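Local coordinates for In2-1 family protein, glutathione transferase lambda3 (Populus trichocarpa, PDB 4PQI) that binds glutathione and, as a monomeric Lambda-class transferase, probably carries out glutathione-dependent thiol transfer, at residues Ala16-Ala21 with Val63-Asn69; Phe185-Leu189 with Tyr221-Thr226. All blocks are in the same frame, centred on the assembly; numbering follows the deposited sequence.

Contact 1 (Ala16-Ala21 with Val63-Asn69); sequences APPLDA and VPLILQN. With GSH (glutathione), chain B.
Leu19 bridges Leu65 through its own backbone, donating N-H to Pro64 O at 2.7 Å and receiving Ile66 N on its carbonyl oxygen at 3.1 Å. The nearest CA atoms pair in ascending order on both segments (Pro18 with Pro64, Leu19 with Leu65), and the two bonds reach the residues flanking Leu65, as in a parallel beta bridge. The bond from Leu19 N to Pro64 O is almost straight (175° at the hydrogen). In the second, the donor rides above the Leu19 carbonyl plane, 38° out of it. Pro64 O also receives a CA-H contact from Pro18 CA at 3.4 Å. Beyond the bridge, Ala21 N lies near Asn69 O, but the angle is too poor for a hydrogen bond; Asn69 N donates to Ile66 O within its own segment, and Asp20 OD1 bonds the hydroxyl of Thr22.

Ile66, with CG1 beside its backbone N (chi1 -57°), sets that carbon 3.7 Å from Pro18 CB and brings CD1 to within 3.8 Å of Asp20 CB. Leu19 CD1 meets Val63 CG1 at 3.7 Å. Leu67, a glutathione-pocket residue, points away from loop 16-21 and brings CD1 to 3.8 Å from glutathione O2.

The loop 16-21 thus lies alongside the end of strand 60-64, an outermost strand of the thioredoxin-like sheet. Strand 33-37 bonds to Val63, and Trp73 of helix 73-78 touches both Leu19 and Leu65.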
loop_
_atom_site.group_PDB
_atom_site.type_symbol
_atom_site.label_atom_id
_atom_site.label_comp_id
_atom_site.label_asym_id
_atom_site.label_seq_id
_atom_site.Cartn_x
_atom_site.Cartn_y
_atom_site.Cartn_z
ATOM N N ALA A 16 1.771 -4.789 -17.934
ATOM C CA ALA A 16 1.091 -5.858 -18.677
ATOM C C ALA A 16 -0.378 -5.966 -18.265
ATOM O O ALA A 16 -0.719 -5.675 -17.119
ATOM C CB ALA A 16 1.800 -7.193 -18.446
ATOM N N PRO A 17 -1.256 -6.390 -19.196
ATOM C CA PRO A 17 -2.680 -6.537 -18.865
ATOM C C PRO A 17 -2.875 -7.615 -17.798
ATOM O O PRO A 17 -2.102 -8.569 -17.745
ATOM C CB PRO A 17 -3.316 -6.973 -20.204
ATOM C CG PRO A 17 -2.341 -6.567 -21.249
ATOM C CD PRO A 17 -0.988 -6.711 -20.610
ATOM N N PRO A 18 -3.872 -7.449 -16.921
ATOM C CA PRO A 18 -4.054 -8.502 -15.917
ATOM C C PRO A 18 -4.495 -9.827 -16.559
ATOM O O PRO A 18 -5.148 -9.824 -17.609
ATOM C CB PRO A 18 -5.146 -7.931 -15.002
ATOM C CG PRO A 18 -5.849 -6.898 -15.851
ATOM C CD PRO A 18 -4.776 -6.307 -16.709
ATOM N N LEU A 19 -4.120 -10.939 -15.933
ATOM C CA LEU A 19 -4.437 -12.275 -16.434
ATOM C C LEU A 19 -5.839 -12.711 -16.018
ATOM O O LEU A 19 -6.164 -12.698 -14.825
ATOM C CB LEU A 19 -3.440 -13.278 -15.858
ATOM C CG LEU A 19 -1.956 -13.021 -16.120
ATOM C CD1 LEU A 19 -1.094 -14.091 -15.417
ATOM C CD2 LEU A 19 -1.682 -12.996 -17.590
ATOM N N ASP A 20 -6.647 -13.141 -16.984
ATOM C CA ASP A 20 -7.990 -13.625 -16.679
ATOM C C ASP A 20 -8.022 -15.124 -16.401
ATOM O O ASP A 20 -6.979 -15.786 -16.362
ATOM C CB ASP A 20 -8.965 -13.286 -17.809
ATOM C CG ASP A 20 -8.624 -13.983 -19.122
ATOM O OD1 ASP A 20 -8.023 -15.077 -19.110
ATOM O OD2 ASP A 20 -8.969 -13.433 -20.187
ATOM N N ALA A 21 -9.232 -15.659 -16.256
ATOM C CA ALA A 21 -9.419 -17.039 -15.830
ATOM C C ALA A 21 -8.782 -18.059 -16.762
ATOM O O ALA A 21 -8.432 -19.139 -16.320
ATOM C CB ALA A 21 -10.895 -17.351 -15.634
ATOM N N VAL A 63 2.839 -10.293 -11.639
ATOM C CA VAL A 63 1.839 -11.166 -12.244
ATOM C C VAL A 63 0.487 -10.640 -11.785
ATOM O O VAL A 63 -0.000 -11.031 -10.726
ATOM C CB VAL A 63 2.007 -12.622 -11.763
ATOM C CG1 VAL A 63 1.017 -13.542 -12.477
ATOM C CG2 VAL A 63 3.440 -13.097 -11.988
ATOM N N PRO A 64 -0.107 -9.708 -12.556
ATOM C CA PRO A 64 -1.407 -9.145 -12.166
ATOM C C PRO A 64 -2.587 -10.039 -12.582
ATOM O O PRO A 64 -2.600 -10.617 -13.671
ATOM C CB PRO A 64 -1.426 -7.803 -12.899
ATOM C CG PRO A 64 -0.679 -8.100 -14.185
ATOM C CD PRO A 64 0.445 -9.042 -13.753
ATOM N N LEU A 65 -3.563 -10.154 -11.684
ATOM C CA LEU A 65 -4.710 -11.029 -11.859
ATOM C C LEU A 65 -5.971 -10.200 -11.865
ATOM O O LEU A 65 -6.028 -9.140 -11.245
ATOM C CB LEU A 65 -4.798 -12.019 -10.681
ATOM C CG LEU A 65 -3.539 -12.822 -10.370
ATOM C CD1 LEU A 65 -3.713 -13.688 -9.108
ATOM C CD2 LEU A 65 -3.172 -13.674 -11.593
ATOM N N ILE A 66 -6.991 -10.668 -12.569
ATOM C CA ILE A 66 -8.317 -10.091 -12.417
ATOM C C ILE A 66 -8.987 -10.890 -11.309
ATOM O O ILE A 66 -9.384 -12.029 -11.532
ATOM C CB ILE A 66 -9.150 -10.230 -13.701
ATOM C CG1 ILE A 66 -8.433 -9.583 -14.888
ATOM C CG2 ILE A 66 -10.515 -9.607 -13.504
ATOM C CD1 ILE A 66 -9.127 -9.859 -16.228
ATOM N N LEU A 67 -9.105 -10.312 -10.117
ATOM C CA LEU A 67 -9.631 -11.063 -8.968
ATOM C C LEU A 67 -11.081 -11.521 -9.137
ATOM O O LEU A 67 -11.444 -12.601 -8.674
ATOM C CB LEU A 67 -9.466 -10.278 -7.665
ATOM C CG LEU A 67 -8.031 -10.081 -7.159
ATOM C CD1 LEU A 67 -8.036 -9.328 -5.839
ATOM C CD2 LEU A 67 -7.311 -11.407 -7.018
ATOM N N GLN A 68 -11.904 -10.716 -9.811
ATOM C CA GLN A 68 -13.297 -11.098 -10.084
ATOM C C GLN A 68 -13.438 -12.273 -11.058
ATOM O O GLN A 68 -14.527 -12.847 -11.204
ATOM C CB GLN A 68 -14.101 -9.898 -10.585
ATOM C CG GLN A 68 -14.700 -9.086 -9.460
ATOM C CD GLN A 68 -15.384 -9.974 -8.433
ATOM O OE1 GLN A 68 -16.318 -10.717 -8.757
ATOM N NE2 GLN A 68 -14.909 -9.919 -7.191
ATOM N N ASN A 69 -12.338 -12.631 -11.714
ATOM C CA ASN A 69 -12.335 -13.696 -12.721
ATOM C C ASN A 69 -10.918 -14.267 -12.823
ATOM O O ASN A 69 -10.255 -14.158 -13.856
ATOM C CB ASN A 69 -12.798 -13.133 -14.072
ATOM C CG ASN A 69 -12.840 -14.182 -15.168
ATOM O OD1 ASN A 69 -13.300 -15.302 -14.956
ATOM N ND2 ASN A 69 -12.341 -13.823 -16.345
HETATM N N1 GSH B . -4.233 -9.256 5.077
HETATM C CA1 GSH B . -3.945 -9.414 3.659
HETATM C C1 GSH B . -2.714 -8.626 3.291
HETATM O O11 GSH B . -1.893 -9.039 2.442
HETATM O O12 GSH B . -2.476 -7.541 3.852
HETATM C CB1 GSH B . -5.161 -8.965 2.851
HETATM C CG1 GSH B . -4.918 -8.980 1.346
HETATM C CD1 GSH B . -6.260 -8.920 0.645
HETATM O OE1 GSH B . -7.443 -9.015 1.390
HETATM N N2 GSH B . -6.312 -8.761 -0.674
HETATM C CA2 GSH B . -7.616 -8.740 -1.318
HETATM C C2 GSH B . -7.930 -10.065 -1.954
HETATM O O2 GSH B . -6.905 -10.854 -2.500
HETATM C CB2 GSH B . -7.663 -7.641 -2.375
HETATM S SG2 GSH B . -8.069 -6.030 -1.664
HETATM N N3 GSH B . -9.197 -10.442 -1.993
HETATM C CA3 GSH B . -9.641 -11.432 -2.955
HETATM C C3 GSH B . -10.240 -12.614 -2.235
HETATM O O31 GSH B . -10.644 -13.615 -2.878
HETATM O O32 GSH B . -10.331 -12.599 -0.982
#

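Contact 2 (Phe185-Leu189 with Tyr221-Thr226); sequences FVERL and YKQTKT
Arg188 has one guanidinium face overlapped by Thr226 CG2, which sits 3.8 Å above the plane, offset toward the rim. Thr226 holds OG1 anti to its backbone N (chi1 -161°), and this turns the methyl toward the helix. In the guanidinium plane, NH2 donates to a water at 2.9 Å that in turn donates to Thr224 O; Gln45 and the Thr40 carbonyl take further bonds from this arginine.

Glu187 spends both carboxylate oxygens on the 221-226 segment. OE2 accepts Thr226 N at 3.2 Å nearly along its C-O bond direction, and a second water links OE2 to Thr226 O, so Thr226 is bound through both backbone polar atoms. OE1 receives the Tyr221 OH at 2.6 Å from above the carboxylate plane, the ring standing 77° from it. With CG anti to the backbone N (chi1 165°) and an extended chain, the glutamate carries its carboxylate away from helix 177-197 to this segment. Lys225 CG lies over one face of the tyrosine ring. Cutting Glu187 back to an alanine is likely to leave the Tyr221 hydroxyl and Thr226 N without their buried acceptor.

Gln45 of helix 42-54 donates to Glu187 OE1 and bonds Thr224 OG1. The contact therefore belongs to the interdomain seam of the glutathione transferase fold, where the all-helical C-terminal domain meets the thioredoxin-like one.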
loop_
_atom_site.group_PDB
_atom_site.type_symbol
_atom_site.label_atom_id
_atom_site.label_comp_id
_atom_site.label_asym_id
_atom_site.label_seq_id
_atom_site.Cartn_x
_atom_site.Cartn_y
_atom_site.Cartn_z
ATOM N N PHE A 185 -4.561 3.279 1.540
ATOM C CA PHE A 185 -5.881 3.330 2.157
ATOM C C PHE A 185 -6.334 4.778 2.330
ATOM O O PHE A 185 -7.494 5.120 2.047
ATOM C CB PHE A 185 -5.893 2.513 3.458
ATOM C CG PHE A 185 -5.713 1.035 3.221
ATOM C CD1 PHE A 185 -6.804 0.235 2.887
ATOM C CD2 PHE A 185 -4.447 0.458 3.266
ATOM C CE1 PHE A 185 -6.633 -1.131 2.626
ATOM C CE2 PHE A 185 -4.272 -0.900 3.007
ATOM C CZ PHE A 185 -5.364 -1.696 2.693
ATOM N N VAL A 186 -5.405 5.642 2.737
ATOM C CA VAL A 186 -5.703 7.063 2.838
ATOM C C VAL A 186 -6.067 7.624 1.463
ATOM O O VAL A 186 -7.027 8.381 1.344
ATOM C CB VAL A 186 -4.539 7.861 3.479
ATOM C CG1 VAL A 186 -4.795 9.393 3.357
ATOM C CG2 VAL A 186 -4.348 7.454 4.932
ATOM N N GLU A 187 -5.313 7.226 0.433
ATOM C CA GLU A 187 -5.599 7.578 -0.966
ATOM C C GLU A 187 -7.063 7.305 -1.332
ATOM O O GLU A 187 -7.789 8.199 -1.796
ATOM C CB GLU A 187 -4.662 6.791 -1.911
ATOM C CG GLU A 187 -5.058 6.775 -3.403
ATOM C CD GLU A 187 -4.214 5.801 -4.269
ATOM O OE1 GLU A 187 -3.119 5.351 -3.831
ATOM O OE2 GLU A 187 -4.658 5.493 -5.402
ATOM N N ARG A 188 -7.499 6.071 -1.118
ATOM C CA ARG A 188 -8.847 5.665 -1.502
ATOM C C ARG A 188 -9.907 6.294 -0.598
ATOM O O ARG A 188 -10.933 6.756 -1.071
ATOM C CB ARG A 188 -8.962 4.142 -1.494
ATOM C CG ARG A 188 -8.129 3.489 -2.569
ATOM C CD ARG A 188 -7.903 2.016 -2.282
ATOM N NE ARG A 188 -7.271 1.345 -3.414
ATOM C CZ ARG A 188 -5.993 1.499 -3.744
ATOM N NH1 ARG A 188 -5.216 2.306 -3.029
ATOM N NH2 ARG A 188 -5.492 0.852 -4.790
ATOM N N LEU A 189 -9.642 6.316 0.704
ATOM C CA LEU A 189 -10.571 6.905 1.661
ATOM C C LEU A 189 -10.794 8.392 1.378
ATOM O O LEU A 189 -11.925 8.879 1.435
ATOM C CB LEU A 189 -10.097 6.675 3.101
ATOM C CG LEU A 189 -10.202 5.214 3.573
ATOM C CD1 LEU A 189 -9.515 5.041 4.924
ATOM C CD2 LEU A 189 -11.651 4.729 3.637
ATOM N N TYR A 221 5.525 5.958 -5.761
ATOM C CA TYR A 221 4.115 5.901 -5.399
ATOM C C TYR A 221 3.181 6.279 -6.550
ATOM O O TYR A 221 2.211 5.571 -6.793
ATOM C CB TYR A 221 3.817 6.779 -4.186
ATOM C CG TYR A 221 2.332 6.960 -3.912
ATOM C CD1 TYR A 221 1.515 5.867 -3.639
ATOM C CD2 TYR A 221 1.753 8.224 -3.923
ATOM C CE1 TYR A 221 0.162 6.028 -3.379
ATOM C CE2 TYR A 221 0.410 8.395 -3.677
ATOM C CZ TYR A 221 -0.383 7.291 -3.401
ATOM O OH TYR A 221 -1.725 7.468 -3.153
ATOM N N LYS A 222 3.465 7.394 -7.234
ATOM C CA LYS A 222 2.569 7.919 -8.264
ATOM C C LYS A 222 2.269 6.885 -9.338
ATOM O O LYS A 222 1.126 6.763 -9.780
ATOM C CB LYS A 222 3.141 9.193 -8.904
ATOM C CG LYS A 222 3.103 10.413 -7.996
ATOM C CD LYS A 222 3.441 11.692 -8.760
ATOM C CE LYS A 222 4.880 11.685 -9.217
ATOM N NZ LYS A 222 5.297 12.977 -9.830
ATOM N N GLN A 223 3.303 6.139 -9.734
ATOM C CA GLN A 223 3.203 5.037 -10.688
ATOM C C GLN A 223 2.172 3.958 -10.331
ATOM O O GLN A 223 1.778 3.187 -11.197
ATOM C CB GLN A 223 4.576 4.366 -10.853
ATOM C CG GLN A 223 5.630 5.258 -11.455
ATOM C CD GLN A 223 6.951 4.554 -11.655
ATOM O OE1 GLN A 223 7.036 3.326 -11.561
ATOM N NE2 GLN A 223 7.999 5.330 -11.932
ATOM N N THR A 224 1.748 3.891 -9.067
ATOM C CA THR A 224 0.911 2.775 -8.613
ATOM C C THR A 224 -0.535 3.178 -8.319
ATOM O O THR A 224 -1.371 2.329 -7.985
ATOM C CB THR A 224 1.472 2.159 -7.326
ATOM O OG1 THR A 224 1.281 3.084 -6.260
ATOM C CG2 THR A 224 2.952 1.852 -7.481
ATOM N N LYS A 225 -0.824 4.470 -8.451
ATOM C CA LYS A 225 -2.137 5.009 -8.095
ATOM C C LYS A 225 -3.294 4.486 -8.955
ATOM O O LYS A 225 -3.171 4.331 -10.169
ATOM C CB LYS A 225 -2.116 6.544 -8.088
ATOM C CG LYS A 225 -1.413 7.107 -6.857
ATOM C CD LYS A 225 -1.382 8.632 -6.838
ATOM C CE LYS A 225 -2.673 9.207 -6.300
ATOM N NZ LYS A 225 -2.560 10.674 -6.103
ATOM N N THR A 226 -4.423 4.249 -8.292
ATOM C CA THR A 226 -5.604 3.635 -8.887
ATOM C C THR A 226 -6.530 4.683 -9.519
ATOM O O THR A 226 -6.443 5.873 -9.208
ATOM C CB THR A 226 -6.365 2.797 -7.814
ATOM O OG1 THR A 226 -7.250 1.862 -8.445
ATOM C CG2 THR A 226 -7.143 3.699 -6.854
HETATM O O HOH W 1 -5.916 7.475 -7.045
HETATM O O HOH W 2 -3.470 0.725 -6.884
#

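Contact 1 closes before contact 2 opens along the chain, and the two do not touch: their centres are 19 Å apart and their nearest atoms about 10 Å. Contact 1 lies at the end of outer strand 60-64 of the thioredoxin-like sheet, where loop 16-21 runs beside it, whereas contact 2 joins helix 177-197 to segment 221-226, which leads off helix 219-222 in the helical domain, nearer the centre of the chain. Glutathione is approached by contact 1 alone: Leu67 lines its pocket, while the Arg188 side chain stays about 8 Å away. The pair thus samples both domains of the transferase, one at the sheet margin and one at the domain seam.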